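Local coordinates for periplasmic binding protein/LacI transcriptional regulator (Clostridium phytofermentans, PDB 3BRS) that probably binds a sugar between two lobes as the extracellular solute-binding component of a transport system, at residues Y6-I11 with P66-L71. Residues are numbered along the deposited sequence; the frame is centred on the assembly and turned at random.
Sequences YYMICI and PDVILL
Asp67 has CG anti to its carbonyl carbon (chi1 -73°), which carries the carboxylate across to strand 7-11, while Tyr7 has CG anti to its backbone N (chi1 177°), which sets one face of its ring against Pro66. Both groups sit where two parallel neighbours of the N-terminal lobe's sheet begin, strands 7-11 and 68-71, linked through helix 20-36, strand 39-42 and helix 51-63; strand 39-42 pairs with the other edge of 7-11, giving the Rossmann-like 2-1-3 strand order of periplasmic binding proteins. Asp67 OD2 takes the Tyr7 N-H on its anti lone pair at 3.0 Å, nearly straight, and so stands in for a main-chain carbonyl at the start of the ladder. The same oxygen touches the edge of the Tyr6 ring at CD2, ring and carboxylate planes 81° apart. Tyr7 O is gripped twice, by Asp67 N at a short 2.5 Å nearly along the C=O axis and weakly by Val68 N. Beyond it the ladder is regular: Ile9 N donates to Val68 O and Ile9 O accepts from Leu70 N.

On the face of Tyr7, Ile9 and Ile11, Pro66 CB lies over the Tyr7 ring, offset toward its rim, in a CH-pi contact 4.2 Å from the centroid; the Ile9 side chain crosses the proline obliquely, CD1 against CB. Tyr7 OH is hydrogen-bonded to Glu41 OE1. Farther along, Ile11 CD1 reaches back to Ile69 CG2 and Ile11 CG2 lies beside Leu71 CD1, with helix 51-63 packed on Ile11 and Ile69. The other face carries Met8, whose chain, extended beyond CG, runs side by side with Val68, Met8 CE meeting Val68 CG2 at 3.9 Å, and helix 246-262 covers this face through Ala257 and Leu261. At the far end Ile11 N donates to Leu70 O at 2.7 Å, almost along the carbonyl axis.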
ATOM      1  N   TYR A   6      21.511  -0.227 -18.744  1.00 40.93           N
ATOM      2  CA  TYR A   6      20.398   0.624 -18.353  1.00 34.63           C
ATOM      3  C   TYR A   6      20.507   1.073 -16.906  1.00 30.66           C
ATOM      4  O   TYR A   6      20.845   0.264 -16.031  1.00 27.05           O
ATOM      5  CB  TYR A   6      19.128  -0.144 -18.599  1.00 34.46           C
ATOM      6  CG  TYR A   6      18.804  -0.309 -20.092  1.00 39.45           C
ATOM      7  CD1 TYR A   6      18.667  -1.578 -20.655  1.00 35.57           C
ATOM      8  CD2 TYR A   6      18.623   0.815 -20.929  1.00 36.39           C
ATOM      9  CE1 TYR A   6      18.379  -1.751 -22.016  1.00 35.13           C
ATOM     10  CE2 TYR A   6      18.330   0.649 -22.318  1.00 36.94           C
ATOM     11  CZ  TYR A   6      18.199  -0.639 -22.831  1.00 38.04           C
ATOM     12  OH  TYR A   6      17.880  -0.836 -24.167  1.00 46.20           O
ATOM     13  N   TYR A   7      20.234   2.375 -16.678  1.00 29.79           N
ATOM     14  CA  TYR A   7      20.244   2.980 -15.340  1.00 29.70           C
ATOM     15  C   TYR A   7      18.779   3.357 -14.917  1.00 32.30           C
ATOM     16  O   TYR A   7      18.129   4.196 -15.549  1.00 33.06           O
ATOM     17  CB  TYR A   7      21.244   4.162 -15.287  1.00 31.24           C
ATOM     18  CG  TYR A   7      21.366   4.967 -14.017  1.00 32.76           C
ATOM     19  CD1 TYR A   7      21.641   6.396 -14.107  1.00 25.65           C
ATOM     20  CD2 TYR A   7      21.213   4.365 -12.729  1.00 29.73           C
ATOM     21  CE1 TYR A   7      21.701   7.203 -12.982  1.00 25.11           C
ATOM     22  CE2 TYR A   7      21.292   5.161 -11.542  1.00 34.70           C
ATOM     23  CZ  TYR A   7      21.544   6.595 -11.691  1.00 28.43           C
ATOM     24  OH  TYR A   7      21.648   7.399 -10.573  1.00 38.27           O
ATOM     25  N   MET A   8      18.309   2.708 -13.848  1.00 29.46           N
ATOM     26  CA  MET A   8      16.932   2.828 -13.315  1.00 29.83           C
ATOM     27  C   MET A   8      16.980   3.296 -11.863  1.00 29.69           C
ATOM     28  O   MET A   8      17.842   2.905 -11.101  1.00 28.90           O
ATOM     29  CB  MET A   8      16.188   1.486 -13.357  1.00 31.47           C
ATOM     30  CG  MET A   8      16.028   0.812 -14.758  1.00 38.29           C
ATOM     31  SD  MET A   8      14.588  -0.338 -14.874  1.00 25.49           S
ATOM     32  CE  MET A   8      14.882  -0.866 -16.545  1.00 46.93           C
ATOM     33  N   ILE A   9      16.105   4.213 -11.474  1.00 29.57           N
ATOM     34  CA  ILE A   9      16.133   4.617 -10.040  1.00 27.83           C
ATOM     35  C   ILE A   9      14.777   4.311  -9.479  1.00 30.89           C
ATOM     36  O   ILE A   9      13.780   4.759 -10.043  1.00 27.01           O
ATOM     37  CB  ILE A   9      16.460   6.127  -9.904  1.00 26.15           C
ATOM     38  CG1 ILE A   9      17.927   6.391 -10.298  1.00 23.57           C
ATOM     39  CG2 ILE A   9      16.146   6.639  -8.407  1.00 30.27           C
ATOM     40  CD1 ILE A   9      18.250   8.015 -10.356  1.00 27.22           C
ATOM     41  N   CYS A  10      14.737   3.517  -8.400  1.00 33.94           N
ATOM     42  CA  CYS A  10      13.460   3.172  -7.742  1.00 33.33           C
ATOM     43  C   CYS A  10      13.167   4.115  -6.566  1.00 33.18           C
ATOM     44  O   CYS A  10      14.078   4.350  -5.729  1.00 35.66           O
ATOM     45  CB  CYS A  10      13.525   1.701  -7.241  1.00 33.13           C
ATOM     46  SG  CYS A  10      11.938   1.344  -6.453  1.00 33.61           S
ATOM     47  N   ILE A  11      11.949   4.651  -6.475  1.00 29.85           N
ATOM     48  CA  ILE A  11      11.619   5.621  -5.413  1.00 31.78           C
ATOM     49  C   ILE A  11      10.435   5.111  -4.699  1.00 32.57           C
ATOM     50  O   ILE A  11       9.323   5.423  -5.087  1.00 30.82           O
ATOM     51  CB  ILE A  11      11.359   7.058  -5.916  1.00 31.93           C
ATOM     52  CG1 ILE A  11      12.482   7.522  -6.869  1.00 23.99           C
ATOM     53  CG2 ILE A  11      11.046   8.042  -4.760  1.00 29.07           C
ATOM     54  CD1 ILE A  11      12.237   8.965  -7.465  1.00 31.33           C
ATOM     55  N   PRO A  66      18.870   8.988 -15.166  1.00 32.27           N
ATOM     56  CA  PRO A  66      18.540   7.534 -15.342  1.00 27.64           C
ATOM     57  C   PRO A  66      17.698   7.337 -16.651  1.00 27.32           C
ATOM     58  O   PRO A  66      17.230   8.334 -17.285  1.00 28.60           O
ATOM     59  CB  PRO A  66      17.706   7.252 -14.135  1.00 24.71           C
ATOM     60  CG  PRO A  66      16.887   8.703 -14.022  1.00 24.16           C
ATOM     61  CD  PRO A  66      17.954   9.721 -14.271  1.00 31.02           C
ATOM     62  N   ASP A  67      17.530   6.096 -17.083  1.00 25.19           N
ATOM     63  CA  ASP A  67      16.692   5.787 -18.215  1.00 27.13           C
ATOM     64  C   ASP A  67      15.225   5.676 -17.765  1.00 28.72           C
ATOM     65  O   ASP A  67      14.282   5.951 -18.528  1.00 31.32           O
ATOM     66  CB  ASP A  67      17.167   4.444 -18.767  1.00 29.42           C
ATOM     67  CG  ASP A  67      18.497   4.550 -19.503  1.00 36.97           C
ATOM     68  OD1 ASP A  67      18.640   5.448 -20.377  1.00 36.60           O
ATOM     69  OD2 ASP A  67      19.388   3.764 -19.152  1.00 36.74           O
ATOM     70  N   VAL A  68      15.033   5.309 -16.500  1.00 26.93           N
ATOM     71  CA  VAL A  68      13.705   4.961 -15.952  0.50 26.13           C
ATOM     72  C   VAL A  68      13.638   5.401 -14.521  1.00 28.03           C
ATOM     73  O   VAL A  68      14.617   5.261 -13.797  1.00 29.85           O
ATOM     74  CB  VAL A  68      13.454   3.411 -15.930  0.50 25.92           C
ATOM     75  CG1 VAL A  68      12.065   3.093 -15.305  0.50  9.35           C
ATOM     76  CG2 VAL A  68      13.575   2.775 -17.342  0.50 10.14           C
ATOM     77  N   ILE A  69      12.500   5.906 -14.082  1.00 29.63           N
ATOM     78  CA  ILE A  69      12.321   6.071 -12.639  1.00 29.40           C
ATOM     79  C   ILE A  69      11.109   5.232 -12.288  1.00 29.62           C
ATOM     80  O   ILE A  69      10.078   5.328 -12.984  1.00 27.98           O
ATOM     81  CB  ILE A  69      12.017   7.544 -12.344  1.00 30.51           C
ATOM     82  CG1 ILE A  69      13.318   8.356 -12.175  1.00 34.89           C
ATOM     83  CG2 ILE A  69      10.990   7.702 -11.161  1.00 24.66           C
ATOM     84  CD1 ILE A  69      13.058   9.949 -12.380  1.00 27.55           C
ATOM     85  N   LEU A  70      11.201   4.383 -11.255  1.00 30.21           N
ATOM     86  CA  LEU A  70      10.009   3.657 -10.770  1.00 30.11           C
ATOM     87  C   LEU A  70       9.499   4.367  -9.518  1.00 30.20           C
ATOM     88  O   LEU A  70      10.291   4.605  -8.617  1.00 31.28           O
ATOM     89  CB  LEU A  70      10.327   2.195 -10.386  1.00 28.68           C
ATOM     90  CG  LEU A  70      10.941   1.370 -11.500  1.00 29.78           C
ATOM     91  CD1 LEU A  70      12.420   1.664 -11.631  1.00 29.57           C
ATOM     92  CD2 LEU A  70      10.735  -0.006 -11.054  1.00 36.99           C
ATOM     93  N   LEU A  71       8.193   4.631  -9.388  1.00 25.16           N
ATOM     94  CA  LEU A  71       7.832   5.582  -8.397  1.00 23.36           C
ATOM     95  C   LEU A  71       6.618   5.082  -7.728  1.00 26.67           C
ATOM     96  O   LEU A  71       5.664   4.742  -8.434  1.00 29.13           O
ATOM     97  CB  LEU A  71       7.568   6.956  -9.056  1.00 22.88           C
ATOM     98  CG  LEU A  71       6.908   8.010  -8.180  1.00 30.98           C
ATOM     99  CD1 LEU A  71       7.778   8.381  -6.934  1.00 29.04           C
ATOM    100  CD2 LEU A  71       6.589   9.242  -9.063  1.00 25.35           C
TER